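Local atomic coordinates of putative marr-family transcriptional repressor (Streptomyces coelicolor, PDB entry 3ZPL), a protein that binds DNA as a MarR-family winged-helix protein and probably regulates transcription. Residues 57-62 with 131-136. Residues are numbered along the deposited sequence; the frame is centred on the assembly and turned at random.
Sequences VYYGLL and PGHVDA. With nucleotides of chain D.
Tyr59 and His133 carry the contact between helix 56-66 and helix 120-142. Both residues are buried. Their CA atoms are 9.7 Å apart, and between segments 57-62 and 131-136 these two side chains make the contact. Tyr59 also touches Thr129 and Ala130, one turn earlier on helix 120-142. Tyr59 has CG anti to its own backbone N (chi1 -174°), and its CB points toward the other helix. Followed outward, CD2 lies over one face of the imidazole. CE2 makes the closest approach, 3.8 Å from CD2 of His133, with CG of His133 next. At the tip, OH of Tyr59 stands 4.0 Å from CB of His133. The two rings are inclined at 49° with centroids 5.0 Å apart, an oblique aromatic pair. No hydrogen bond joins segments 57-62 and 131-136. The imidazole is held by a hydrogen bond between ND1 and Gln47 OE1 on helix 24-52, which helps to fix its rotation. Leu48 of that helix touches both side chains.

Tyr58 faces the DNA instead, with CG anti to its carbonyl carbon (chi1 -73°). Its OH gives a weak hydrogen bond of 3.3 Å to OP2 of DC13 of chain D. This phosphate oxygen sits at the ring edge, near the ring plane, and CE1 of Tyr58 also comes close to it. The hydroxyl lies 3.5 Å from C3' of DT12 of chain D. A phenylalanine here would probably leave OP2 of DC13 without this weak hydrogen bond from the protein. Tyr58 also touches Ala92 and Arg95 of helix 86-98. Adjacent tyrosines thus link helix 56-66 to the DNA backbone and to helix 120-142, in the helical framework of a MarR-type winged-helix protein.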
ATOM      1  N   VAL A  57      -5.552  -4.296  -7.038  1.00 52.93           N
ATOM      2  CA  VAL A  57      -6.817  -3.766  -6.538  1.00 55.16           C
ATOM      3  C   VAL A  57      -7.974  -4.243  -7.406  1.00 55.23           C
ATOM      4  O   VAL A  57      -9.011  -4.664  -6.883  1.00 56.83           O
ATOM      5  CB  VAL A  57      -6.834  -2.228  -6.499  1.00 57.18           C
ATOM      6  CG1 VAL A  57      -8.068  -1.746  -5.750  1.00 55.96           C
ATOM      7  CG2 VAL A  57      -5.562  -1.695  -5.850  1.00 57.16           C
ATOM      8  N   TYR A  58      -7.778  -4.190  -8.721  1.00 54.41           N
ATOM      9  CA  TYR A  58      -8.758  -4.689  -9.684  1.00 54.05           C
ATOM     10  C   TYR A  58      -9.081  -6.172  -9.440  1.00 54.53           C
ATOM     11  O   TYR A  58     -10.231  -6.544  -9.248  1.00 55.63           O
ATOM     12  CB  TYR A  58      -8.234  -4.490 -11.104  1.00 55.02           C
ATOM     13  CG  TYR A  58      -8.240  -3.041 -11.604  1.00 54.56           C
ATOM     14  CD1 TYR A  58      -8.279  -1.957 -10.733  1.00 54.93           C
ATOM     15  CD2 TYR A  58      -8.147  -2.771 -12.943  1.00 55.67           C
ATOM     16  CE1 TYR A  58      -8.252  -0.648 -11.193  1.00 53.51           C
ATOM     17  CE2 TYR A  58      -8.111  -1.470 -13.405  1.00 56.86           C
ATOM     18  CZ  TYR A  58      -8.175  -0.409 -12.524  1.00 54.97           C
ATOM     19  OH  TYR A  58      -8.161   0.874 -13.025  1.00 54.86           O
ATOM     20  N   TYR A  59      -8.063  -7.021  -9.457  1.00 54.50           N
ATOM     21  CA  TYR A  59      -8.233  -8.443  -9.144  1.00 54.65           C
ATOM     22  C   TYR A  59      -9.121  -8.646  -7.919  1.00 54.79           C
ATOM     23  O   TYR A  59     -10.017  -9.510  -7.929  1.00 59.21           O
ATOM     24  CB  TYR A  59      -6.875  -9.094  -8.915  1.00 55.36           C
ATOM     25  CG  TYR A  59      -6.912 -10.582  -8.719  1.00 56.10           C
ATOM     26  CD1 TYR A  59      -6.865 -11.446  -9.804  1.00 59.16           C
ATOM     27  CD2 TYR A  59      -6.964 -11.133  -7.446  1.00 57.23           C
ATOM     28  CE1 TYR A  59      -6.874 -12.825  -9.636  1.00 61.23           C
ATOM     29  CE2 TYR A  59      -6.973 -12.507  -7.258  1.00 59.85           C
ATOM     30  CZ  TYR A  59      -6.933 -13.347  -8.364  1.00 61.67           C
ATOM     31  OH  TYR A  59      -6.945 -14.702  -8.188  1.00 64.21           O
ATOM     32  N   GLY A  60      -8.881  -7.861  -6.869  1.00 51.85           N
ATOM     33  CA  GLY A  60      -9.711  -7.899  -5.652  1.00 50.16           C
ATOM     34  C   GLY A  60     -11.196  -7.656  -5.921  1.00 50.03           C
ATOM     35  O   GLY A  60     -12.061  -8.286  -5.305  1.00 48.23           O
ATOM     36  N   LEU A  61     -11.490  -6.738  -6.847  1.00 48.92           N
ATOM     37  CA  LEU A  61     -12.867  -6.427  -7.182  1.00 48.14           C
ATOM     38  C   LEU A  61     -13.530  -7.656  -7.795  1.00 50.32           C
ATOM     39  O   LEU A  61     -14.633  -8.035  -7.404  1.00 51.54           O
ATOM     40  CB  LEU A  61     -12.939  -5.244  -8.137  1.00 47.34           C
ATOM     41  CG  LEU A  61     -12.282  -3.940  -7.679  1.00 46.32           C
ATOM     42  CD1 LEU A  61     -12.395  -2.857  -8.750  1.00 46.80           C
ATOM     43  CD2 LEU A  61     -12.886  -3.436  -6.376  1.00 46.10           C
ATOM     44  N   LEU A  62     -12.833  -8.327  -8.708  1.00 50.93           N
ATOM     45  CA  LEU A  62     -13.357  -9.555  -9.302  1.00 50.90           C
ATOM     46  C   LEU A  62     -13.596 -10.627  -8.265  1.00 52.01           C
ATOM     47  O   LEU A  62     -14.604 -11.308  -8.293  1.00 54.59           O
ATOM     48  CB  LEU A  62     -12.404 -10.095 -10.346  1.00 51.28           C
ATOM     49  CG  LEU A  62     -12.037  -9.156 -11.486  1.00 50.86           C
ATOM     50  CD1 LEU A  62     -11.470  -9.979 -12.625  1.00 51.86           C
ATOM     51  CD2 LEU A  62     -13.227  -8.338 -11.960  1.00 50.87           C
ATOM     52  N   PRO A 131      -4.665 -19.660  -8.393  1.00 72.29           N
ATOM     53  CA  PRO A 131      -3.557 -20.493  -7.902  1.00 74.80           C
ATOM     54  C   PRO A 131      -2.197 -19.790  -7.913  1.00 74.57           C
ATOM     55  O   PRO A 131      -1.467 -19.868  -6.934  1.00 77.54           O
ATOM     56  CB  PRO A 131      -3.539 -21.691  -8.874  1.00 75.94           C
ATOM     57  CG  PRO A 131      -4.778 -21.595  -9.704  1.00 74.71           C
ATOM     58  CD  PRO A 131      -5.598 -20.429  -9.231  1.00 73.33           C
ATOM     59  N   GLY A 132      -1.858 -19.124  -9.017  1.00 72.50           N
ATOM     60  CA  GLY A 132      -0.649 -18.304  -9.075  1.00 69.80           C
ATOM     61  C   GLY A 132      -0.655 -17.257  -7.974  1.00 68.76           C
ATOM     62  O   GLY A 132       0.256 -17.204  -7.154  1.00 68.96           O
ATOM     63  N   HIS A 133      -1.708 -16.445  -7.929  1.00 66.72           N
ATOM     64  CA  HIS A 133      -1.791 -15.382  -6.938  1.00 64.35           C
ATOM     65  C   HIS A 133      -1.749 -15.907  -5.506  1.00 65.76           C
ATOM     66  O   HIS A 133      -1.171 -15.264  -4.622  1.00 65.58           O
ATOM     67  CB  HIS A 133      -3.057 -14.538  -7.123  1.00 63.39           C
ATOM     68  CG  HIS A 133      -3.217 -13.478  -6.073  1.00 61.48           C
ATOM     69  ND1 HIS A 133      -2.385 -12.379  -6.000  1.00 59.59           N
ATOM     70  CD2 HIS A 133      -4.074 -13.373  -5.033  1.00 60.82           C
ATOM     71  CE1 HIS A 133      -2.738 -11.634  -4.971  1.00 59.00           C
ATOM     72  NE2 HIS A 133      -3.758 -12.214  -4.366  1.00 60.00           N
ATOM     73  N   VAL A 134      -2.367 -17.059  -5.270  1.00 66.75           N
ATOM     74  CA  VAL A 134      -2.339 -17.667  -3.940  1.00 68.85           C
ATOM     75  C   VAL A 134      -0.914 -18.069  -3.565  1.00 71.08           C
ATOM     76  O   VAL A 134      -0.450 -17.707  -2.493  1.00 71.31           O
ATOM     77  CB  VAL A 134      -3.330 -18.839  -3.826  1.00 70.37           C
ATOM     78  CG1 VAL A 134      -3.116 -19.620  -2.547  1.00 73.45           C
ATOM     79  CG2 VAL A 134      -4.756 -18.304  -3.868  1.00 70.23           C
ATOM     80  N   ASP A 135      -0.212 -18.770  -4.455  1.00 72.29           N
ATOM     81  CA  ASP A 135       1.205 -19.093  -4.233  1.00 74.41           C
ATOM     82  C   ASP A 135       1.982 -17.854  -3.815  1.00 72.36           C
ATOM     83  O   ASP A 135       2.603 -17.829  -2.759  1.00 71.22           O
ATOM     84  CB  ASP A 135       1.873 -19.648  -5.508  1.00 76.70           C
ATOM     85  CG  ASP A 135       1.851 -21.186  -5.605  1.00 81.06           C
ATOM     86  OD1 ASP A 135       1.572 -21.938  -4.618  1.00 83.92           O
ATOM     87  OD2 ASP A 135       2.165 -21.640  -6.727  1.00 82.93           O
ATOM     88  N   ALA A 136       1.941 -16.829  -4.668  1.00 70.22           N
ATOM     89  CA  ALA A 136       2.682 -15.587  -4.429  1.00 69.01           C
ATOM     90  C   ALA A 136       2.387 -14.987  -3.047  1.00 68.30           C
ATOM     91  O   ALA A 136       3.293 -14.504  -2.371  1.00 66.85           O
ATOM     92  CB  ALA A 136       2.384 -14.568  -5.525  1.00 66.40           C
TER
ATOM     93  P    DC D  13      -6.107   2.547  -9.586  1.00 46.22           P
ATOM     94  OP1  DC D  13      -5.742   1.750  -8.385  1.00 50.24           O
ATOM     95  OP2  DC D  13      -7.436   2.368 -10.209  1.00 47.30           O
ATOM     96  O5'  DC D  13      -5.807   4.058  -9.173  1.00 46.23           O
ATOM     97  C5'  DC D  13      -4.653   4.354  -8.344  1.00 44.99           C
ATOM     98  C4'  DC D  13      -4.693   5.793  -7.896  1.00 43.24           C
ATOM     99  O4'  DC D  13      -4.757   6.635  -9.076  1.00 41.33           O
ATOM    100  C3'  DC D  13      -5.929   6.132  -7.058  1.00 42.71           C
ATOM    101  O3'  DC D  13      -5.569   6.826  -5.853  1.00 43.20           O
ATOM    102  C2'  DC D  13      -6.811   6.913  -8.023  1.00 41.08           C
ATOM    103  C1'  DC D  13      -5.797   7.585  -8.928  1.00 39.87           C
ATOM    104  N1   DC D  13      -6.272   7.960 -10.275  1.00 39.23           N
ATOM    105  C2   DC D  13      -5.950   9.226 -10.771  1.00 37.89           C
ATOM    106  O2   DC D  13      -5.287   9.990 -10.067  1.00 38.64           O
ATOM    107  N3   DC D  13      -6.389   9.590 -11.997  1.00 37.86           N
ATOM    108  C4   DC D  13      -7.094   8.730 -12.735  1.00 38.87           C
ATOM    109  N4   DC D  13      -7.487   9.123 -13.952  1.00 38.58           N
ATOM    110  C5   DC D  13      -7.412   7.420 -12.267  1.00 38.98           C
ATOM    111  C6   DC D  13      -7.001   7.087 -11.035  1.00 40.07           C
ATOM    112  P    DT D  12      -4.820   0.382 -15.965  1.00 55.71           P
ATOM    113  OP1  DT D  12      -4.754  -1.049 -15.537  1.00 56.68           O
ATOM    114  OP2  DT D  12      -5.926   0.906 -16.816  1.00 54.23           O
ATOM    115  O5'  DT D  12      -4.829   1.333 -14.688  1.00 52.76           O
ATOM    116  C5'  DT D  12      -3.835   1.168 -13.685  1.00 51.53           C
ATOM    117  C4'  DT D  12      -3.894   2.343 -12.746  1.00 50.12           C
ATOM    118  O4'  DT D  12      -3.633   3.564 -13.469  1.00 51.35           O
ATOM    119  C3'  DT D  12      -5.250   2.536 -12.061  1.00 47.88           C
ATOM    120  O3'  DT D  12      -5.009   2.275 -10.680  1.00 47.28           O
ATOM    121  C2'  DT D  12      -5.646   3.964 -12.406  1.00 47.63           C
ATOM    122  C1'  DT D  12      -4.337   4.599 -12.823  1.00 47.94           C
ATOM    123  N1   DT D  12      -4.449   5.730 -13.768  1.00 48.68           N
ATOM    124  C2   DT D  12      -3.975   6.967 -13.380  1.00 48.27           C
ATOM    125  O2   DT D  12      -3.457   7.171 -12.295  1.00 49.35           O
ATOM    126  N3   DT D  12      -4.127   7.959 -14.318  1.00 45.85           N
ATOM    127  C4   DT D  12      -4.690   7.838 -15.574  1.00 46.13           C
ATOM    128  O4   DT D  12      -4.730   8.810 -16.322  1.00 47.22           O
ATOM    129  C5   DT D  12      -5.168   6.514 -15.912  1.00 45.56           C
ATOM    130  C7   DT D  12      -5.801   6.288 -17.247  1.00 46.33           C
ATOM    131  C6   DT D  12      -5.033   5.543 -15.001  1.00 47.08           C
TER